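Local coordinates for FAD linked oxidase-like protein (Myceliophthora thermophila, PDB 5L6G) that oxidises the C1 hydroxyl of xylooligosaccharides and related sugars to lactones with a bicovalently bound FAD, passing the electrons to oxygen to give hydrogen peroxide, at residues L178-I183 against A209-G214; A186-V189 against L195-A198; G214-I219 against Q490-A495; T390-G395 against A400-E405; E460-E463 against N469-R472. One frame throughout, in Å; residues are numbered along the deposited sequence.

Overall arrangement
In chain order, contact 1 comes first. It brings residues 178-183, just before strand 183-189, against helix 204-213, and closes the loop 184-208. Contact 2 is nested inside that loop and closes the beta hairpin of strands 183-189 and 195-199. Contact 3 opens at Gly214, which it shares with contact 1, and closes a very long loop by joining the FAD-binding part to the C-terminal segment. Contacts 4 and 5 are both nested within that span. Contact 4 folds the linker between strands 374-381 and 409-417 and meets contact 1 through a salt bridge. Contact 5 joins helices 458-466 and 470-480 beside contact 3. No contacts cross.

Contact 1 of 5, residues L178-I183 against A209-G214; sequences LAVDWI and ALRGAG. With XYP (beta-D-xylopyranose), chain J.
Within the FAD-binding PCMH-type domain, Val180 of the loop ahead of strand 183-189 packs on Arg211 of helix 204-213. The contact is small and buried. Its tightest point is Val180 CG2, which lies 3.3 Å from Arg211 CA and also touches CB and CG of the same residue. CG2 points away from the backbone N of Val180, which sets it on the root of the arginine rather than on its charged end. The two side chains cross at about a right angle. Ile183 adds a looser touch, with CD1 4.4 Å from Arg211 CG.

Polar contact between the segments runs through one water. It gives hydrogen bonds to Val180 O at 2.8 Å and Ile183 O at 2.6 Å. It accepts one from Arg211 NE at 2.8 Å, at the edge of the guanidinium group and in its plane. The bend of the arginine at chi3 swings NE toward this water, while NH1 bonds to Ala396 O.

Arg211 is also the centre of an inverse gamma turn. At the backbone angles of the following Gly212, a side chain would strike the carbonyl O of Arg211. Gly214, a little further on, belongs to the FAD pocket. Across the loop, Asp181 OD2 accepts from Leu178 N at 2.8 Å, on the anti side of the carboxylate, and ties the turn together. A bound beta-D-xylopyranose sits over one face of the Trp182 ring, toward its rim. The sugar atom O4 lies 2.5 Å from Asp181 O, so short that the detail is doubtful.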
# COMPACT_ATOMS: atom_id res chain seq x y z
N LEU A 178 1.10 -9.57 -4.53
CA LEU A 178 1.32 -8.34 -3.79
C LEU A 178 2.76 -8.31 -3.33
O LEU A 178 3.42 -9.34 -3.32
CB LEU A 178 0.38 -8.26 -2.60
CG LEU A 178 -1.12 -8.30 -2.90
CD1 LEU A 178 -1.93 -8.38 -1.62
CD2 LEU A 178 -1.51 -7.08 -3.72
N ALA A 179 3.24 -7.14 -2.92
CA ALA A 179 4.59 -7.03 -2.36
C ALA A 179 4.78 -7.98 -1.18
O ALA A 179 5.81 -8.63 -1.05
CB ALA A 179 4.88 -5.59 -1.94
N VAL A 180 3.75 -8.05 -0.33
CA VAL A 180 3.75 -8.93 0.84
C VAL A 180 3.99 -10.41 0.48
O VAL A 180 4.56 -11.17 1.25
CB VAL A 180 2.44 -8.79 1.64
CG1 VAL A 180 1.25 -9.41 0.93
CG2 VAL A 180 2.60 -9.40 3.01
N ASP A 181 3.62 -10.78 -0.73
CA ASP A 181 3.80 -12.16 -1.20
C ASP A 181 5.22 -12.53 -1.55
O ASP A 181 5.54 -13.71 -1.77
CB ASP A 181 2.90 -12.40 -2.40
CG ASP A 181 1.44 -12.27 -2.04
OD1 ASP A 181 1.09 -12.72 -0.93
OD2 ASP A 181 0.65 -11.73 -2.85
N TRP A 182 6.10 -11.53 -1.64
CA TRP A 182 7.49 -11.80 -1.99
C TRP A 182 8.39 -11.81 -0.76
O TRP A 182 9.58 -12.13 -0.85
CB TRP A 182 7.93 -10.81 -3.07
CG TRP A 182 7.19 -11.14 -4.25
CD1 TRP A 182 5.96 -10.71 -4.58
CD2 TRP A 182 7.56 -12.11 -5.23
NE1 TRP A 182 5.53 -11.33 -5.72
CE2 TRP A 182 6.50 -12.18 -6.15
CE3 TRP A 182 8.69 -12.91 -5.42
CZ2 TRP A 182 6.55 -13.01 -7.26
CZ3 TRP A 182 8.73 -13.73 -6.52
CH2 TRP A 182 7.66 -13.78 -7.43
N ILE A 183 7.82 -11.51 0.41
CA ILE A 183 8.58 -11.60 1.64
C ILE A 183 8.82 -13.08 1.95
O ILE A 183 7.87 -13.88 2.01
CB ILE A 183 7.87 -10.94 2.83
CG1 ILE A 183 7.66 -9.45 2.55
CG2 ILE A 183 8.70 -11.16 4.09
CD1 ILE A 183 6.79 -8.75 3.59
N ALA A 209 1.08 -12.76 10.92
CA ALA A 209 0.60 -11.42 11.31
C ALA A 209 1.30 -10.29 10.54
O ALA A 209 0.66 -9.33 10.10
CB ALA A 209 0.71 -11.21 12.81
N LEU A 210 2.61 -10.42 10.33
CA LEU A 210 3.36 -9.42 9.58
C LEU A 210 2.85 -9.21 8.17
O LEU A 210 2.91 -8.08 7.65
CB LEU A 210 4.83 -9.82 9.43
CG LEU A 210 5.71 -9.77 10.67
CD1 LEU A 210 7.10 -10.29 10.32
CD2 LEU A 210 5.76 -8.36 11.24
N ARG A 211 2.39 -10.29 7.56
CA ARG A 211 2.11 -10.30 6.16
C ARG A 211 0.69 -9.84 5.88
O ARG A 211 -0.12 -10.60 5.34
CB ARG A 211 2.44 -11.67 5.55
CG ARG A 211 3.93 -11.70 5.27
CD ARG A 211 4.56 -13.04 5.35
NE ARG A 211 4.06 -14.02 4.40
CZ ARG A 211 3.28 -15.05 4.72
NH1 ARG A 211 2.79 -15.20 5.95
NH2 ARG A 211 2.96 -15.93 3.77
N GLY A 212 0.44 -8.57 6.24
CA GLY A 212 -0.85 -7.91 6.10
C GLY A 212 -1.13 -6.86 7.16
O GLY A 212 -1.86 -5.89 6.90
N ALA A 213 -0.56 -7.04 8.35
CA ALA A 213 -0.82 -6.14 9.47
C ALA A 213 0.44 -5.79 10.25
O ALA A 213 0.38 -5.46 11.43
CB ALA A 213 -1.87 -6.76 10.39
N GLY A 214 1.59 -5.83 9.57
CA GLY A 214 2.90 -5.78 10.21
C GLY A 214 3.25 -4.53 11.01
O GLY A 214 4.15 -4.56 11.84
O1 XYP J . 2.96 -16.07 -8.33
C1 XYP J . 3.22 -16.27 -6.94
C2 XYP J . 4.68 -16.67 -6.73
C3 XYP J . 5.04 -16.71 -5.24
C4 XYP J . 4.54 -15.46 -4.53
C5 XYP J . 3.06 -15.20 -4.84
O2 XYP J . 4.88 -17.95 -7.33
O3 XYP J . 6.46 -16.84 -5.06
O4 XYP J . 4.73 -15.61 -3.12
O5 XYP J . 2.91 -15.06 -6.24
O HOH W 1 5.24 -13.83 1.84

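Contact 2 of 5, residues A186-V189 against L195-A198; sequences ADVV and LVTA
Val188 and Val196 form a hydrogen-bonded pair between antiparallel strands. Val188 N donates to Val196 O at 2.7 Å, and Val196 N donates back to Val188 O at 2.9 Å. Ala186 and Ala198 repeat the pattern, with Ala198 N donating to Ala186 O at 2.8 Å, nearly along the C=O axis. These backbone bonds link the strands. The side chains of Ala186, Val188, Val196 and Ala198 make the tighter face, packed on helix 204-213. Here Val188 CB meets Val196 CG2 at 3.8 Å. Leu206 of the helix touches Val196 and Ala198, and Leu210 touches Val188 and Ala198.

The other face is looser and more open to solvent. It holds Val189 beside Leu195, and Asp187 beside Thr197, each pair side by side and pointing the same way. Val189 CG2 touches Leu195 CD2 at 3.7 Å. Val189 is buried against helix 70-83, while Leu195 remains exposed. Thr197 OG1 donates to Asp187 OD1 at 2.7 Å and comes from above the carboxylate plane, 39° out of it. The hydroxyl sits beside the backbone N of Thr197 (chi1 -65°), on the side facing the aspartate. Asp187 OD1 also forms a salt bridge with Arg224, so one oxygen serves two donors. A valine in place of Thr197 would remove the hydroxyl donor, which would probably leave Asp187 OD1 relying more on Arg224 and its carboxylate less firmly set against the neighbouring strand.

The two strands run at 151° to each other, as a beta hairpin whose strand 183-189 also pairs with strand 219-229 in the antiparallel sheet of the FAD-binding domain.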
# COMPACT_ATOMS: atom_id res chain seq x y z
N ALA A 186 11.74 -12.02 7.69
CA ALA A 186 11.93 -10.69 8.24
C ALA A 186 12.57 -10.82 9.61
O ALA A 186 12.20 -11.71 10.37
CB ALA A 186 10.60 -9.98 8.37
N ASP A 187 13.50 -9.93 9.91
CA ASP A 187 14.01 -9.79 11.26
C ASP A 187 13.22 -8.68 11.93
O ASP A 187 13.03 -7.61 11.34
CB ASP A 187 15.49 -9.44 11.25
CG ASP A 187 16.34 -10.51 10.60
OD1 ASP A 187 15.94 -11.70 10.57
OD2 ASP A 187 17.40 -10.15 10.08
N VAL A 188 12.76 -8.93 13.14
CA VAL A 188 11.84 -8.04 13.80
C VAL A 188 12.31 -7.70 15.20
O VAL A 188 12.76 -8.59 15.93
CB VAL A 188 10.43 -8.68 13.90
CG1 VAL A 188 9.40 -7.64 14.35
CG2 VAL A 188 10.05 -9.33 12.57
N VAL A 189 12.21 -6.43 15.54
CA VAL A 189 12.44 -5.95 16.90
C VAL A 189 11.08 -5.87 17.58
O VAL A 189 10.22 -5.09 17.16
CB VAL A 189 13.07 -4.55 16.91
CG1 VAL A 189 13.29 -4.04 18.33
CG2 VAL A 189 14.39 -4.60 16.14
N LEU A 195 14.81 -9.66 19.57
CA LEU A 195 14.93 -9.89 18.15
C LEU A 195 14.37 -11.23 17.79
O LEU A 195 14.58 -12.22 18.50
CB LEU A 195 16.38 -9.90 17.71
CG LEU A 195 17.13 -8.64 18.09
CD1 LEU A 195 18.59 -8.77 17.73
CD2 LEU A 195 16.47 -7.45 17.39
N VAL A 196 13.68 -11.29 16.66
CA VAL A 196 13.18 -12.57 16.18
C VAL A 196 13.28 -12.51 14.69
O VAL A 196 13.26 -11.43 14.12
CB VAL A 196 11.72 -12.85 16.59
CG1 VAL A 196 11.60 -13.16 18.09
CG2 VAL A 196 10.82 -11.71 16.21
N THR A 197 13.43 -13.67 14.08
CA THR A 197 13.31 -13.80 12.65
C THR A 197 12.02 -14.55 12.42
O THR A 197 11.76 -15.59 13.06
CB THR A 197 14.50 -14.55 12.03
OG1 THR A 197 15.70 -13.79 12.23
CG2 THR A 197 14.28 -14.82 10.54
N ALA A 198 11.22 -14.03 11.50
CA ALA A 198 9.94 -14.63 11.15
C ALA A 198 10.00 -15.15 9.72
O ALA A 198 10.51 -14.49 8.83
CB ALA A 198 8.82 -13.62 11.31

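Contact 3 of 5, residues G214-I219 against Q490-A495; sequences GSNFGI and QAVEPA. With FAD (flavin-adenine dinucleotide), chain D.
Hydrogen bonding joins the segments directly at one point, where Val492 N donates to Asn216 OD1 at 2.9 Å. The bond is somewhat bent, 148° at the hydrogen. The donor stands above the amide plane, 55° out of it, and so does not lie on a lone pair. The other end of the same amide is also used. Asn216 ND2 donates to Ala213 O and to a water, 3.1 Å away, which in turn donates to Gln490 O at 2.8 Å. Bonds at both ends of the amide fix its rotation. CG is placed opposite the carbonyl carbon of Asn216 (chi1 -67°), which carries the amide over to the 490-495 segment.

The contact bridges the FAD-binding part and the C-terminal berberine-like segment, 270 residues later. The turn 214-219 follows helix 204-213, leads into strand 219-229 and lines the FAD adenine. A side chain in place of the hydrogen of Gly218 would be forced against Phe217 O.

Van der Waals packing surrounds the bonded amide. Val492 CG2 lies 3.6 Å from Asn216 ND2, and the two side chains cross at about a right angle. Ala491 CB lies 3.3 Å from Asn216 OD1. Within its own segment, Asn216 CB rests over one face of the Phe217 ring, toward the rim.

Cofactor contacts come from the same turn. Gly218 O lies 3.3 Å from C2A of the FAD adenine, and Gly214 O faces the same atom. Ser215 CB lies 3.5 Å from FAD O3B on the ribose, while its OG bonds to Tyr488 OH and His166 NE2.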
# COMPACT_ATOMS: atom_id res chain seq x y z
N GLY A 214 1.59 -5.83 9.57
CA GLY A 214 2.90 -5.78 10.21
C GLY A 214 3.25 -4.53 11.01
O GLY A 214 4.15 -4.56 11.84
N SER A 215 2.50 -3.46 10.82
CA SER A 215 2.70 -2.24 11.62
C SER A 215 2.35 -2.44 13.08
O SER A 215 2.69 -1.60 13.91
CB SER A 215 1.84 -1.09 11.06
OG SER A 215 0.49 -1.49 10.87
N ASN A 216 1.68 -3.53 13.41
CA ASN A 216 1.16 -3.73 14.75
C ASN A 216 2.02 -4.60 15.66
O ASN A 216 1.73 -4.68 16.85
CB ASN A 216 -0.23 -4.37 14.66
CG ASN A 216 -1.24 -3.44 14.04
OD1 ASN A 216 -1.67 -2.50 14.69
ND2 ASN A 216 -1.62 -3.70 12.79
N PHE A 217 3.03 -5.26 15.11
CA PHE A 217 3.71 -6.33 15.84
C PHE A 217 5.17 -6.15 16.19
O PHE A 217 5.71 -6.96 16.93
CB PHE A 217 3.49 -7.65 15.12
CG PHE A 217 2.04 -7.96 14.94
CD1 PHE A 217 1.31 -8.46 15.99
CD2 PHE A 217 1.39 -7.64 13.76
CE1 PHE A 217 -0.04 -8.71 15.85
CE2 PHE A 217 0.05 -7.89 13.62
CZ PHE A 217 -0.67 -8.44 14.66
N GLY A 218 5.80 -5.09 15.70
CA GLY A 218 7.22 -4.87 15.95
C GLY A 218 7.76 -3.99 14.84
O GLY A 218 7.00 -3.54 13.99
N ILE A 219 9.04 -3.69 14.89
CA ILE A 219 9.67 -2.96 13.80
C ILE A 219 10.48 -3.97 13.04
O ILE A 219 11.39 -4.59 13.58
CB ILE A 219 10.56 -1.83 14.34
CG1 ILE A 219 9.70 -0.83 15.12
CG2 ILE A 219 11.27 -1.14 13.19
CD1 ILE A 219 10.45 0.39 15.60
N GLN A 490 -5.44 3.52 14.49
CA GLN A 490 -6.08 2.37 13.87
C GLN A 490 -5.32 1.08 14.06
O GLN A 490 -5.47 0.14 13.26
CB GLN A 490 -6.36 2.65 12.40
CG GLN A 490 -7.32 3.83 12.22
CD GLN A 490 -7.65 4.11 10.77
OE1 GLN A 490 -6.89 3.74 9.87
NE2 GLN A 490 -8.76 4.78 10.54
N ALA A 491 -4.53 0.99 15.13
CA ALA A 491 -3.83 -0.24 15.46
C ALA A 491 -4.80 -1.32 15.93
O ALA A 491 -5.83 -1.05 16.56
CB ALA A 491 -2.76 -0.03 16.51
N VAL A 492 -4.41 -2.55 15.63
CA VAL A 492 -5.09 -3.72 16.16
C VAL A 492 -5.06 -3.67 17.68
O VAL A 492 -4.02 -3.44 18.27
CB VAL A 492 -4.41 -5.00 15.68
CG1 VAL A 492 -4.98 -6.21 16.40
CG2 VAL A 492 -4.59 -5.14 14.16
N GLU A 493 -6.21 -3.92 18.30
CA GLU A 493 -6.31 -4.00 19.76
C GLU A 493 -5.92 -5.38 20.27
O GLU A 493 -6.41 -6.39 19.76
CB GLU A 493 -7.75 -3.77 20.19
CG GLU A 493 -8.26 -2.37 20.00
CD GLU A 493 -9.71 -2.27 20.42
OE1 GLU A 493 -9.97 -2.34 21.65
OE2 GLU A 493 -10.57 -2.12 19.53
N PRO A 494 -5.13 -5.45 21.35
CA PRO A 494 -4.87 -6.77 21.90
C PRO A 494 -6.18 -7.46 22.26
O PRO A 494 -7.13 -6.79 22.68
CB PRO A 494 -4.04 -6.50 23.16
CG PRO A 494 -3.53 -5.11 23.03
CD PRO A 494 -4.46 -4.37 22.10
N ALA A 495 -6.24 -8.77 22.07
CA ALA A 495 -7.36 -9.55 22.55
C ALA A 495 -7.36 -9.43 24.07
O ALA A 495 -6.30 -9.31 24.70
CB ALA A 495 -7.24 -11.01 22.13
PA FAD D . 5.10 4.85 6.46
O1A FAD D . 6.57 5.02 6.78
O2A FAD D . 4.23 6.05 6.67
O5B FAD D . 4.54 3.55 7.15
C5B FAD D . 3.19 3.10 7.00
C4B FAD D . 2.83 2.19 8.16
O4B FAD D . 3.72 1.06 8.16
C3B FAD D . 2.99 2.86 9.51
O3B FAD D . 2.06 2.31 10.41
C2B FAD D . 4.38 2.46 9.93
O2B FAD D . 4.60 2.54 11.34
C1B FAD D . 4.46 1.05 9.38
N9A FAD D . 5.86 0.68 9.13
C8A FAD D . 6.75 1.30 8.37
N7A FAD D . 7.94 0.66 8.40
C5A FAD D . 7.76 -0.40 9.20
C6A FAD D . 8.61 -1.48 9.68
N6A FAD D . 9.88 -1.50 9.25
N1A FAD D . 8.07 -2.37 10.54
C2A FAD D . 6.79 -2.33 10.94
N3A FAD D . 5.94 -1.34 10.52
C4A FAD D . 6.39 -0.38 9.67
N1 FAD D . 0.05 1.42 -2.33
C2 FAD D . -0.19 0.37 -3.18
O2 FAD D . -0.64 -0.71 -2.69
N3 FAD D . 0.08 0.46 -4.50
C4 FAD D . 0.61 1.58 -5.06
O4 FAD D . 0.87 1.68 -6.30
C4X FAD D . 0.89 2.76 -4.22
N5 FAD D . 1.42 3.92 -4.70
C5X FAD D . 1.71 5.01 -3.89
C6 FAD D . 2.27 6.19 -4.39
C7 FAD D . 2.53 7.27 -3.52
C7M FAD D . 3.12 8.53 -4.10
C8 FAD D . 2.25 7.16 -2.05
C8M FAD D . 2.58 8.28 -1.08
C9 FAD D . 1.70 5.97 -1.58
C9A FAD D . 1.40 4.90 -2.44
N10 FAD D . 0.82 3.69 -1.97
C10 FAD D . 0.55 2.60 -2.80
C1' FAD D . 0.47 3.49 -0.57
C2' FAD D . 1.58 2.85 0.21
O2' FAD D . 1.55 1.45 -0.10
C3' FAD D . 1.23 3.03 1.68
O3' FAD D . 1.08 4.42 2.00
C4' FAD D . 2.35 2.42 2.52
O4' FAD D . 1.78 1.93 3.75
C5' FAD D . 3.43 3.44 2.75
O5' FAD D . 4.62 2.79 3.21
P FAD D . 5.75 3.70 3.83
O1P FAD D . 6.83 2.86 4.43
O2P FAD D . 6.16 4.74 2.84
O3P FAD D . 4.91 4.54 4.90
O HOH W 2 -3.79 -1.63 11.83

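Contact 4 of 5, residues T390-G395 against A400-E405; sequences TRVPPG and AFRDPE
Val392 lies over one face of the Arg402 guanidinium, with CB 3.5 Å above the plane and shifted toward its rim. Val392 CG2 is 3.5 Å from Arg402 NH1, while CG1 sits nearer NE and CZ. The arginine chain folds at chi2 (-61°), which brings its flat end beneath the valine; the two side chains are set at a slant. NH1 bonds to Val389 O, just ahead of the first segment. NH2 forms a salt bridge with Asp181 OD1, and Val180 and Leu178 also touch this side chain.

At the other end of the contact, Thr390 packs against Pro404. Thr390 CB lies 3.4 Å from Pro404 CA, tighter than usual for two carbons, and Thr390 OG1 is 3.5 Å from Pro404 CB. Thr390 CG2 rests near Asp403 O.

No direct hydrogen bond crosses between the segments. Thr390 O and Arg402 O approach to 3.0 Å as two acceptors. A water lies 2.7 Å from Val392 O and 2.6 Å from Arg402 O; other acceptors compete for its protons, and both bonds may not be present at once. Asp403 OD1 takes Glu405 N at 2.9 Å in an Asx turn. All this lies in the long connection between strands 374-381 and 409-417.

A leucine in place of Arg402 would lack the guanidinium and would probably leave Asp181 without its charged mate and take from Val389 O the donor NH1.

With Val392 against one face and two acceptors at its nitrogens, the orientation of the charged group is fixed, and the link to Asp181 ties this linker to the FAD-binding domain.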
# COMPACT_ATOMS: atom_id res chain seq x y z
N THR A 390 -5.10 -13.37 -5.73
CA THR A 390 -6.13 -14.18 -5.13
C THR A 390 -5.92 -15.69 -5.34
O THR A 390 -6.82 -16.48 -5.13
CB THR A 390 -7.51 -13.72 -5.65
OG1 THR A 390 -7.48 -13.65 -7.08
CG2 THR A 390 -7.86 -12.35 -5.13
N ARG A 391 -4.72 -16.09 -5.76
CA ARG A 391 -4.31 -17.49 -5.73
C ARG A 391 -3.57 -17.83 -4.44
O ARG A 391 -3.34 -18.99 -4.14
CB ARG A 391 -3.44 -17.83 -6.94
CG ARG A 391 -4.26 -18.13 -8.16
CD ARG A 391 -3.41 -18.34 -9.40
NE ARG A 391 -4.26 -18.71 -10.53
CZ ARG A 391 -3.91 -18.61 -11.81
NH1 ARG A 391 -2.73 -18.12 -12.16
NH2 ARG A 391 -4.76 -19.01 -12.76
N VAL A 392 -3.16 -16.82 -3.69
CA VAL A 392 -2.55 -17.06 -2.40
C VAL A 392 -3.62 -17.70 -1.50
O VAL A 392 -4.72 -17.14 -1.39
CB VAL A 392 -2.02 -15.76 -1.75
CG1 VAL A 392 -1.67 -15.98 -0.28
CG2 VAL A 392 -0.82 -15.22 -2.52
N PRO A 393 -3.31 -18.85 -0.86
CA PRO A 393 -4.29 -19.53 -0.01
C PRO A 393 -4.80 -18.66 1.15
O PRO A 393 -4.04 -17.83 1.67
CB PRO A 393 -3.53 -20.73 0.56
CG PRO A 393 -2.38 -20.92 -0.35
CD PRO A 393 -2.03 -19.60 -0.94
N PRO A 394 -6.08 -18.85 1.55
CA PRO A 394 -6.71 -18.01 2.58
C PRO A 394 -6.05 -18.07 3.95
O PRO A 394 -6.31 -17.19 4.77
CB PRO A 394 -8.15 -18.56 2.68
CG PRO A 394 -8.20 -19.79 1.85
CD PRO A 394 -7.04 -19.77 0.91
N GLY A 395 -5.26 -19.11 4.23
CA GLY A 395 -4.52 -19.20 5.49
C GLY A 395 -3.08 -18.70 5.46
O GLY A 395 -2.40 -18.72 6.49
N ALA A 400 -6.19 -9.84 4.15
CA ALA A 400 -7.51 -10.47 4.21
C ALA A 400 -8.14 -10.82 2.88
O ALA A 400 -9.10 -11.59 2.82
CB ALA A 400 -8.47 -9.59 5.01
N PHE A 401 -7.65 -10.24 1.81
CA PHE A 401 -8.42 -10.17 0.58
C PHE A 401 -7.84 -11.06 -0.52
O PHE A 401 -7.24 -10.57 -1.47
CB PHE A 401 -8.54 -8.71 0.16
CG PHE A 401 -9.03 -7.83 1.28
CD1 PHE A 401 -10.29 -8.02 1.81
CD2 PHE A 401 -8.25 -6.84 1.80
CE1 PHE A 401 -10.75 -7.23 2.85
CE2 PHE A 401 -8.71 -6.05 2.84
CZ PHE A 401 -9.95 -6.24 3.37
N ARG A 402 -8.08 -12.36 -0.36
CA ARG A 402 -7.50 -13.38 -1.23
C ARG A 402 -8.46 -14.24 -2.03
O ARG A 402 -8.02 -15.11 -2.77
CB ARG A 402 -6.67 -14.31 -0.36
CG ARG A 402 -5.54 -13.60 0.34
CD ARG A 402 -4.56 -12.98 -0.65
NE ARG A 402 -3.31 -12.62 0.04
CZ ARG A 402 -2.19 -12.19 -0.54
NH1 ARG A 402 -2.07 -12.07 -1.87
NH2 ARG A 402 -1.15 -11.91 0.23
N ASP A 403 -9.76 -14.06 -1.83
CA ASP A 403 -10.78 -14.81 -2.55
C ASP A 403 -10.92 -14.30 -3.99
O ASP A 403 -11.24 -13.15 -4.20
CB ASP A 403 -12.12 -14.71 -1.84
CG ASP A 403 -13.12 -15.70 -2.37
OD1 ASP A 403 -13.56 -15.53 -3.53
OD2 ASP A 403 -13.43 -16.66 -1.65
N PRO A 404 -10.70 -15.19 -4.97
CA PRO A 404 -10.69 -14.71 -6.36
C PRO A 404 -12.04 -14.19 -6.89
O PRO A 404 -12.06 -13.45 -7.89
CB PRO A 404 -10.18 -15.93 -7.16
CG PRO A 404 -10.34 -17.11 -6.27
CD PRO A 404 -10.47 -16.63 -4.85
N GLU A 405 -13.15 -14.57 -6.25
CA GLU A 405 -14.45 -14.02 -6.62
C GLU A 405 -14.97 -12.92 -5.67
O GLU A 405 -15.56 -11.91 -6.11
CB GLU A 405 -15.46 -15.16 -6.79
CG GLU A 405 -15.24 -15.98 -8.06
CD GLU A 405 -14.07 -16.94 -7.98
OE1 GLU A 405 -14.07 -17.79 -7.07
OE2 GLU A 405 -13.15 -16.87 -8.84
O HOH W 3 -7.25 -17.55 -2.32

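Contact 5 of 5, residues E460-E463 against N469-R472; sequences EAQE and NLDR
Leu470 reaches from the start of helix 470-480 to the flank of helix 458-466, and its two methyls make the whole contact. Leu470 CD1 touches Gln462 CB at 3.7 Å. CD2 rests between two residues of the opposite helix: it is 3.9 Å from Gln462 CB and 3.9 Å from Glu463 CG. The leucine slants across both partners. CG stands opposite the backbone N of Leu470 (chi1 -178°), and this extends the branch toward the other helix.

The closest touches are thus to CB of Gln462 and CG of Glu463. Gln462 OE1 also comes within 3.9 Å of Leu470 CD1, a plain van der Waals distance. The glutamate chain runs extended beyond CG. The glutamate is exposed, whereas Gln462 is buried.

A second shell fixes the glutamine. Its OE1 accepts from Glu493 N in the C-terminal segment, and its NE2 donates to Arg458 O, one turn back in the same helix. Both ends of the buried amide are therefore met. Just before the second helix, Asn469 ND2 bonds to Ser398 O; within it, Arg472 makes a salt bridge to Asp205 and a cation-pi contact with Trp208.

The helices belong to the berberine-like C-terminal part, joined by a short link of three residues, 467-469. No hydrogen bond or charge pair crosses between the two segments themselves. The chemistry therefore implies an apolar and undirected fit, whose position is probably set by the polar bonds around it rather than by any of its own.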
# COMPACT_ATOMS: atom_id res chain seq x y z
N GLU A 460 -14.01 0.30 13.69
CA GLU A 460 -14.39 0.06 12.32
C GLU A 460 -13.15 -0.26 11.51
O GLU A 460 -13.19 -1.18 10.71
CB GLU A 460 -15.18 1.22 11.68
CG GLU A 460 -15.72 0.80 10.31
CD GLU A 460 -16.46 1.88 9.55
OE1 GLU A 460 -16.51 3.04 10.01
OE2 GLU A 460 -16.97 1.56 8.45
N ALA A 461 -12.07 0.48 11.73
CA ALA A 461 -10.87 0.34 10.91
C ALA A 461 -10.32 -1.09 10.95
O ALA A 461 -10.07 -1.72 9.90
CB ALA A 461 -9.81 1.34 11.33
N GLN A 462 -10.17 -1.62 12.16
CA GLN A 462 -9.69 -2.99 12.35
C GLN A 462 -10.57 -3.98 11.60
O GLN A 462 -10.07 -4.92 10.97
CB GLN A 462 -9.71 -3.36 13.81
CG GLN A 462 -8.64 -2.70 14.62
CD GLN A 462 -8.91 -2.89 16.07
OE1 GLN A 462 -8.60 -3.91 16.62
NE2 GLN A 462 -9.57 -1.92 16.67
N GLU A 463 -11.89 -3.77 11.71
CA GLU A 463 -12.85 -4.68 11.11
C GLU A 463 -12.77 -4.66 9.59
O GLU A 463 -12.69 -5.72 8.97
CB GLU A 463 -14.27 -4.39 11.60
CG GLU A 463 -14.42 -4.78 13.06
CD GLU A 463 -15.82 -4.70 13.62
OE1 GLU A 463 -16.74 -4.21 12.93
OE2 GLU A 463 -16.00 -5.14 14.79
N ASN A 469 -9.68 -12.02 9.49
CA ASN A 469 -8.41 -12.27 10.17
C ASN A 469 -8.19 -11.42 11.42
O ASN A 469 -7.19 -11.61 12.14
CB ASN A 469 -7.29 -12.06 9.17
CG ASN A 469 -7.29 -13.13 8.13
OD1 ASN A 469 -7.85 -14.20 8.35
ND2 ASN A 469 -6.68 -12.87 6.99
N LEU A 470 -9.14 -10.55 11.73
CA LEU A 470 -9.00 -9.67 12.88
C LEU A 470 -8.82 -10.46 14.17
O LEU A 470 -7.95 -10.14 14.98
CB LEU A 470 -10.19 -8.73 13.03
CG LEU A 470 -10.10 -7.75 14.20
CD1 LEU A 470 -8.82 -6.93 14.13
CD2 LEU A 470 -11.34 -6.86 14.22
N ASP A 471 -9.64 -11.48 14.40
CA ASP A 471 -9.63 -12.13 15.72
C ASP A 471 -8.26 -12.76 16.02
O ASP A 471 -7.71 -12.58 17.10
CB ASP A 471 -10.77 -13.13 15.86
CG ASP A 471 -12.12 -12.45 16.13
OD1 ASP A 471 -12.14 -11.22 16.42
OD2 ASP A 471 -13.18 -13.12 16.05
N ARG A 472 -7.69 -13.45 15.05
CA ARG A 472 -6.36 -14.03 15.25
C ARG A 472 -5.30 -12.94 15.39
O ARG A 472 -4.41 -13.04 16.25
CB ARG A 472 -6.01 -14.97 14.11
CG ARG A 472 -4.65 -15.61 14.29
CD ARG A 472 -4.40 -16.61 13.20
NE ARG A 472 -3.05 -17.15 13.28
CZ ARG A 472 -2.47 -17.85 12.30
NH1 ARG A 472 -3.13 -18.08 11.17
NH2 ARG A 472 -1.24 -18.30 12.45